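Local coordinates for protein endonuclease 8-like L720 (Acanthamoeba polyphaga mimivirus, PDB 4MB7) that is a viral relative of the Fpg/Nei (endonuclease VIII-like) family, pairing an N-terminal domain of antiparallel sheets with a helical H2TH domain and a zinc site, at residues Lys30-Asp35 with Ile106-Pro111; Gly48-Leu53 with Arg66-Met71. All coordinates share one frame; numbering follows the deposited sequence. Where two conformers were deposited one is given.

Contact 1 (Lys30-Asp35 with Ile106-Pro111); sequences KRMNVD and ITLLDP
At the outer border of the N-terminal beta domain, the end of helix 27-32 packs on strand 104-109, an outermost strand of a four-stranded antiparallel sheet, close to the surface. M32, the buried member, does most of the work. Its CG stands anti to the carbonyl carbon (chi1 -62°), and with an extended chi2 this lays SD along the strand; the bend at chi3 turns CE. SD of M32 sits 3.8 Å from CB of L108, its closest neighbour across the contact, and the two side chains cross obliquely. The same sulfur passes more loosely by the carbonyl carbon of T107 and CG2 of I106. Just past the helix, N33 takes a positive phi (60°) while its N still bonds back to O of K30; the chain turns there and brings V34 round to the strand. CG2 of V34 meets CD2 of L108 at 3.8 Å, the two side chains crossing at about a right angle. While M32 meets CB of L108, CG anti to N (chi1 -179°) carries CD2 out to V34, and Y63 of the neighbouring strand touches both V34 and L108. The polar link is indirect: a water in the plane of the R31 guanidinium accepts from NH1 of R31 at 2.8 Å and donates to O of I106 at 2.7 Å.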
loop_
_atom_site.group_PDB
_atom_site.type_symbol
_atom_site.label_atom_id
_atom_site.label_comp_id
_atom_site.label_asym_id
_atom_site.label_seq_id
_atom_site.Cartn_x
_atom_site.Cartn_y
_atom_site.Cartn_z
ATOM N N LYS A 30 -13.193 5.701 18.727
ATOM C CA LYS A 30 -14.563 6.050 19.088
ATOM C C LYS A 30 -15.514 5.868 17.911
ATOM O O LYS A 30 -16.642 5.404 18.080
ATOM C CB LYS A 30 -14.641 7.497 19.591
ATOM C CG LYS A 30 -13.964 7.734 20.929
ATOM N N ARG A 31 -15.044 6.231 16.721
ATOM C CA ARG A 31 -15.858 6.161 15.511
ATOM C C ARG A 31 -16.315 4.734 15.208
ATOM O O ARG A 31 -17.411 4.524 14.694
ATOM C CB ARG A 31 -15.089 6.739 14.316
ATOM C CG ARG A 31 -15.923 6.885 13.048
ATOM C CD ARG A 31 -15.111 7.450 11.887
ATOM N NE ARG A 31 -14.592 8.789 12.166
ATOM C CZ ARG A 31 -13.308 9.073 12.368
ATOM N NH1 ARG A 31 -12.394 8.112 12.314
ATOM N NH2 ARG A 31 -12.937 10.322 12.618
ATOM N N MET A 32 -15.477 3.757 15.542
ATOM C CA MET A 32 -15.804 2.356 15.293
ATOM C C MET A 32 -16.905 1.849 16.224
ATOM O O MET A 32 -17.558 0.846 15.934
ATOM C CB MET A 32 -14.553 1.480 15.399
ATOM C CG MET A 32 -13.481 1.832 14.377
ATOM S SD MET A 32 -12.087 0.685 14.386
ATOM C CE MET A 32 -11.732 0.636 16.139
ATOM N N ASN A 33 -17.091 2.543 17.342
ATOM C CA ASN A 33 -18.233 2.325 18.229
ATOM C C ASN A 33 -18.319 0.911 18.810
ATOM O O ASN A 33 -19.411 0.380 19.015
ATOM C CB ASN A 33 -19.537 2.695 17.506
ATOM C CG ASN A 33 -20.661 3.045 18.464
ATOM O OD1 ASN A 33 -20.423 3.383 19.623
ATOM N ND2 ASN A 33 -21.895 2.965 17.980
ATOM N N VAL A 34 -17.163 0.311 19.076
ATOM C CA VAL A 34 -17.095 -1.026 19.667
ATOM C C VAL A 34 -16.023 -1.071 20.758
ATOM O O VAL A 34 -14.929 -0.538 20.579
ATOM C CB VAL A 34 -16.795 -2.107 18.596
ATOM C CG1 VAL A 34 -16.454 -3.441 19.247
ATOM C CG2 VAL A 34 -17.972 -2.265 17.646
ATOM N N ASP A 35 -16.342 -1.696 21.889
ATOM C CA ASP A 35 -15.388 -1.828 22.988
ATOM C C ASP A 35 -14.391 -2.956 22.718
ATOM O O ASP A 35 -14.768 -4.125 22.637
ATOM C CB ASP A 35 -16.121 -2.072 24.310
ATOM C CG ASP A 35 -15.179 -2.135 25.499
ATOM O OD1 ASP A 35 -14.076 -1.556 25.417
ATOM O OD2 ASP A 35 -15.545 -2.761 26.517
ATOM N N ILE A 106 -8.950 4.504 9.162
ATOM C CA ILE A 106 -9.064 3.344 10.034
ATOM C C ILE A 106 -10.506 2.858 10.060
ATOM O O ILE A 106 -11.418 3.604 10.417
ATOM C CB ILE A 106 -8.599 3.686 11.461
ATOM C CG1 ILE A 106 -7.167 4.231 11.431
ATOM C CG2 ILE A 106 -8.695 2.462 12.363
ATOM C CD1 ILE A 106 -6.722 4.857 12.733
ATOM N N THR A 107 -10.702 1.600 9.682
ATOM C CA THR A 107 -12.038 1.049 9.512
ATOM C C THR A 107 -12.204 -0.275 10.250
ATOM O O THR A 107 -11.337 -1.147 10.186
ATOM C CB THR A 107 -12.346 0.821 8.015
ATOM O OG1 THR A 107 -12.193 2.055 7.302
ATOM C CG2 THR A 107 -13.764 0.301 7.824
ATOM N N LEU A 108 -13.325 -0.419 10.950
ATOM C CA LEU A 108 -13.679 -1.689 11.564
ATOM C C LEU A 108 -14.314 -2.602 10.523
ATOM O O LEU A 108 -15.274 -2.220 9.853
ATOM C CB LEU A 108 -14.659 -1.477 12.716
ATOM C CG LEU A 108 -15.073 -2.753 13.453
ATOM C CD1 LEU A 108 -13.942 -3.233 14.350
ATOM C CD2 LEU A 108 -16.354 -2.543 14.247
ATOM N N LEU A 109 -13.775 -3.805 10.383
ATOM C CA LEU A 109 -14.357 -4.792 9.485
ATOM C C LEU A 109 -14.859 -5.995 10.274
ATOM O O LEU A 109 -14.088 -6.689 10.934
ATOM C CB LEU A 109 -13.347 -5.235 8.424
ATOM C CG LEU A 109 -12.844 -4.160 7.459
ATOM C CD1 LEU A 109 -11.910 -4.769 6.424
ATOM C CD2 LEU A 109 -14.003 -3.445 6.783
ATOM N N ASP A 110 -16.164 -6.221 10.208
ATOM C CA ASP A 110 -16.785 -7.376 10.835
ATOM C C ASP A 110 -16.875 -8.489 9.795
ATOM O O ASP A 110 -17.609 -8.368 8.818
ATOM C CB ASP A 110 -18.171 -6.987 11.365
ATOM C CG ASP A 110 -18.962 -8.172 11.905
ATOM O OD1 ASP A 110 -18.392 -9.268 12.091
ATOM O OD2 ASP A 110 -20.171 -7.993 12.158
ATOM N N PRO A 111 -16.118 -9.577 10.003
ATOM C CA PRO A 111 -16.045 -10.692 9.049
ATOM C C PRO A 111 -17.386 -11.381 8.801
ATOM O O PRO A 111 -17.524 -12.094 7.810
ATOM C CB PRO A 111 -15.063 -11.662 9.717
ATOM C CG PRO A 111 -15.077 -11.293 11.163
ATOM C CD PRO A 111 -15.277 -9.812 11.188
HETATM O O HOH W 1 -12.269 5.305 12.399
#

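Contact 2 (Gly48-Leu53 with Arg66-Met71); sequences GKYIYL and RTHMMM. With SO4 (sulfate ion), chain E; SO4 (sulfate ion), chain D.
Strands 50-56 and 63-70 form a beta hairpin, and its tightest joint is the antiparallel hydrogen-bonded pair I51-T67. N of I51 reaches O of T67 at 2.9 Å and N of T67 reaches O of I51 at 2.8 Å, both nearly straight and in the carbonyl planes. The face carrying Y50, Y52, R66 and H68 is closely packed too. In R66, chi1 (-174°, CG anti to N) and chi2 carry CG and CD out along the Y50 ring, and the bend at chi3 (70°) lays the guanidinium over its face. CD of R66 lies 3.5 Å from CD1 of Y50, and the guanidinium rests flat but off-centre on the ring, planes 13° apart, a stacked cation-pi pair. Y52 flanks the same stem, its CE1 3.5 Å from CG of R66, with its ring steeply turned from the guanidinium; a water joins OH of Y52 to NH1 of R66. The hydroxyl of Y50 goes on to N of N120. H68 receives the edge of Y50 in an offset edge-to-face pair. On the other face, CD1 of I51 touches CE of M69, where I6 and T9 of helix 5-13 pack on both.

O of K49 still comes within 3.3 Å of CD2 of H68, at the ring edge. Beyond it the contact loosens: a water bridges O of K49 and O of M69, and the extended K49 chain leads away to two sulfate ions, NZ of K49 bonding O3 of sulfate E at 2.8 Å and O1 of sulfate D at 3.0 Å. This is the central hairpin of an antiparallel sheet in the N-terminal domain of the Fpg/Nei fold.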
loop_
_atom_site.group_PDB
_atom_site.type_symbol
_atom_site.label_atom_id
_atom_site.label_comp_id
_atom_site.label_asym_id
_atom_site.label_seq_id
_atom_site.Cartn_x
_atom_site.Cartn_y
_atom_site.Cartn_z
ATOM N N GLY A 48 -1.351 -4.721 -0.624
ATOM C CA GLY A 48 -1.352 -3.420 -1.262
ATOM C C GLY A 48 -1.200 -2.308 -0.245
ATOM O O GLY A 48 -0.270 -2.315 0.560
ATOM N N LYS A 49 -2.124 -1.354 -0.271
ATOM C CA LYS A 49 -2.050 -0.204 0.624
ATOM C C LYS A 49 -2.856 -0.396 1.911
ATOM O O LYS A 49 -3.069 0.554 2.665
ATOM C CB LYS A 49 -2.491 1.067 -0.110
ATOM C CG LYS A 49 -1.631 1.391 -1.329
ATOM C CD LYS A 49 -2.119 2.636 -2.047
ATOM C CE LYS A 49 -1.296 2.899 -3.300
ATOM N NZ LYS A 49 -1.877 3.991 -4.128
ATOM N N TYR A 50 -3.294 -1.626 2.159
ATOM C CA TYR A 50 -4.059 -1.940 3.365
ATOM C C TYR A 50 -3.244 -2.785 4.342
ATOM O O TYR A 50 -2.615 -3.767 3.948
ATOM C CB TYR A 50 -5.331 -2.714 3.009
ATOM C CG TYR A 50 -6.405 -1.932 2.279
ATOM C CD1 TYR A 50 -6.812 -0.680 2.719
ATOM C CD2 TYR A 50 -7.024 -2.464 1.153
ATOM C CE1 TYR A 50 -7.806 0.024 2.052
ATOM C CE2 TYR A 50 -8.012 -1.771 0.481
ATOM C CZ TYR A 50 -8.400 -0.529 0.932
ATOM O OH TYR A 50 -9.387 0.156 0.257
ATOM N N ILE A 51 -3.270 -2.406 5.615
ATOM C CA ILE A 51 -2.726 -3.241 6.684
ATOM C C ILE A 51 -3.873 -3.738 7.559
ATOM O O ILE A 51 -4.714 -2.951 7.986
ATOM C CB ILE A 51 -1.724 -2.469 7.565
ATOM C CG1 ILE A 51 -0.504 -2.053 6.747
ATOM C CG2 ILE A 51 -1.293 -3.323 8.755
ATOM C CD1 ILE A 51 0.541 -1.303 7.551
ATOM N N TYR A 52 -3.902 -5.041 7.829
ATOM C CA TYR A 52 -5.015 -5.639 8.559
ATOM C C TYR A 52 -4.605 -6.145 9.934
ATOM O O TYR A 52 -3.517 -6.695 10.108
ATOM C CB TYR A 52 -5.632 -6.786 7.754
ATOM C CG TYR A 52 -6.248 -6.363 6.440
ATOM C CD1 TYR A 52 -7.589 -6.011 6.362
ATOM C CD2 TYR A 52 -5.490 -6.319 5.277
ATOM C CE1 TYR A 52 -8.159 -5.628 5.161
ATOM C CE2 TYR A 52 -6.051 -5.932 4.069
ATOM C CZ TYR A 52 -7.387 -5.588 4.020
ATOM O OH TYR A 52 -7.958 -5.200 2.828
ATOM N N LEU A 53 -5.499 -5.963 10.901
ATOM C CA LEU A 53 -5.268 -6.371 12.281
ATOM C C LEU A 53 -6.443 -7.199 12.796
ATOM O O LEU A 53 -7.547 -6.684 12.967
ATOM C CB LEU A 53 -5.069 -5.135 13.162
ATOM C CG LEU A 53 -5.045 -5.330 14.680
ATOM C CD1 LEU A 53 -3.953 -6.304 15.077
ATOM C CD2 LEU A 53 -4.855 -3.996 15.383
ATOM N N ARG A 66 -8.868 -2.443 9.626
ATOM C CA ARG A 66 -8.154 -2.154 8.392
ATOM C C ARG A 66 -7.609 -0.734 8.404
ATOM O O ARG A 66 -8.342 0.224 8.659
ATOM C CB ARG A 66 -9.062 -2.349 7.174
ATOM C CG ARG A 66 -8.337 -2.214 5.844
ATOM C CD ARG A 66 -9.323 -2.142 4.686
ATOM N NE ARG A 66 -10.058 -0.880 4.692
ATOM C CZ ARG A 66 -11.140 -0.640 3.962
ATOM N NH1 ARG A 66 -11.628 -1.579 3.161
ATOM N NH2 ARG A 66 -11.739 0.539 4.037
ATOM N N THR A 67 -6.319 -0.606 8.124
ATOM C CA THR A 67 -5.670 0.693 8.081
ATOM C C THR A 67 -5.192 1.018 6.673
ATOM O O THR A 67 -4.508 0.217 6.033
ATOM C CB THR A 67 -4.464 0.748 9.040
ATOM O OG1 THR A 67 -4.900 0.470 10.376
ATOM C CG2 THR A 67 -3.813 2.123 9.000
ATOM N N HIS A 68 -5.574 2.194 6.191
ATOM C CA HIS A 68 -5.036 2.722 4.948
ATOM C C HIS A 68 -4.250 3.989 5.266
ATOM O O HIS A 68 -4.831 5.025 5.588
ATOM C CB HIS A 68 -6.159 3.033 3.958
ATOM C CG HIS A 68 -5.679 3.653 2.683
ATOM N ND1 HIS A 68 -6.428 4.563 1.968
ATOM C CD2 HIS A 68 -4.524 3.494 1.993
ATOM C CE1 HIS A 68 -5.757 4.937 0.895
ATOM N NE2 HIS A 68 -4.597 4.304 0.886
ATOM N N MET A 69 -2.928 3.896 5.191
ATOM C CA MET A 69 -2.071 5.030 5.507
ATOM C C MET A 69 -2.110 6.070 4.391
ATOM O O MET A 69 -1.821 5.768 3.234
ATOM C CB MET A 69 -0.636 4.564 5.769
ATOM C CG MET A 69 -0.488 3.727 7.033
ATOM S SD MET A 69 1.209 3.213 7.372
ATOM C CE MET A 69 1.495 2.042 6.044
ATOM N N MET A 70 -2.487 7.293 4.743
ATOM C CA MET A 70 -2.556 8.366 3.762
ATOM C C MET A 70 -1.210 9.072 3.670
ATOM O O MET A 70 -0.201 8.554 4.151
ATOM C CB MET A 70 -3.671 9.354 4.116
ATOM C CG MET A 70 -5.053 8.715 4.170
ATOM S SD MET A 70 -6.375 9.887 4.530
ATOM C CE MET A 70 -6.313 10.928 3.075
ATOM N N MET A 71 -1.192 10.242 3.042
ATOM C CA MET A 71 0.039 11.011 2.916
ATOM C C MET A 71 0.588 11.331 4.300
ATOM O O MET A 71 -0.129 11.860 5.151
ATOM C CB MET A 71 -0.199 12.297 2.123
ATOM C CG MET A 71 1.041 13.162 1.969
ATOM S SD MET A 71 0.817 14.479 0.760
ATOM C CE MET A 71 0.501 13.517 -0.718
HETATM S S SO4 E . -5.763 4.048 -2.909
HETATM O O1 SO4 E . -5.713 2.960 -1.937
HETATM O O2 SO4 E . -5.559 5.321 -2.225
HETATM O O3 SO4 E . -4.711 3.856 -3.904
HETATM O O4 SO4 E . -7.064 4.054 -3.571
HETATM S S SO4 D . -0.158 7.319 -3.902
HETATM O O1 SO4 D . -0.090 6.111 -3.085
HETATM O O2 SO4 D . -0.986 8.316 -3.228
HETATM O O3 SO4 D . 1.188 7.854 -4.088
HETATM O O4 SO4 D . -0.745 7.000 -5.199
HETATM O O HOH W 2 -1.315 2.718 3.107
HETATM O O HOH W 3 -4.880 -2.271 10.650
HETATM O O HOH W 4 -10.491 -4.225 2.187
#

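Both contacts belong to the sheet ordered 40-47, 50-56, 63-70, 104-109, but at different depths. Contact 2 joins its two inner strands, and its centre lies about 6 Å from the centre of the chain; contact 1 fastens a helix end to one of the outermost strands, 104-109, its centre about 21 Å from that of the chain. Chemistry follows place: direct backbone bonds, stacked flat groups and mostly buried side chains inside, against a thin apolar patch and one bridging water at the border. R66 ties the two together, its N lying 2.8 Å from O of T107 in a probable hydrogen bond, while CD1 of L109 packs on CB of R66. Along the chain, 48-71 is nested within the loop closed by contact 1.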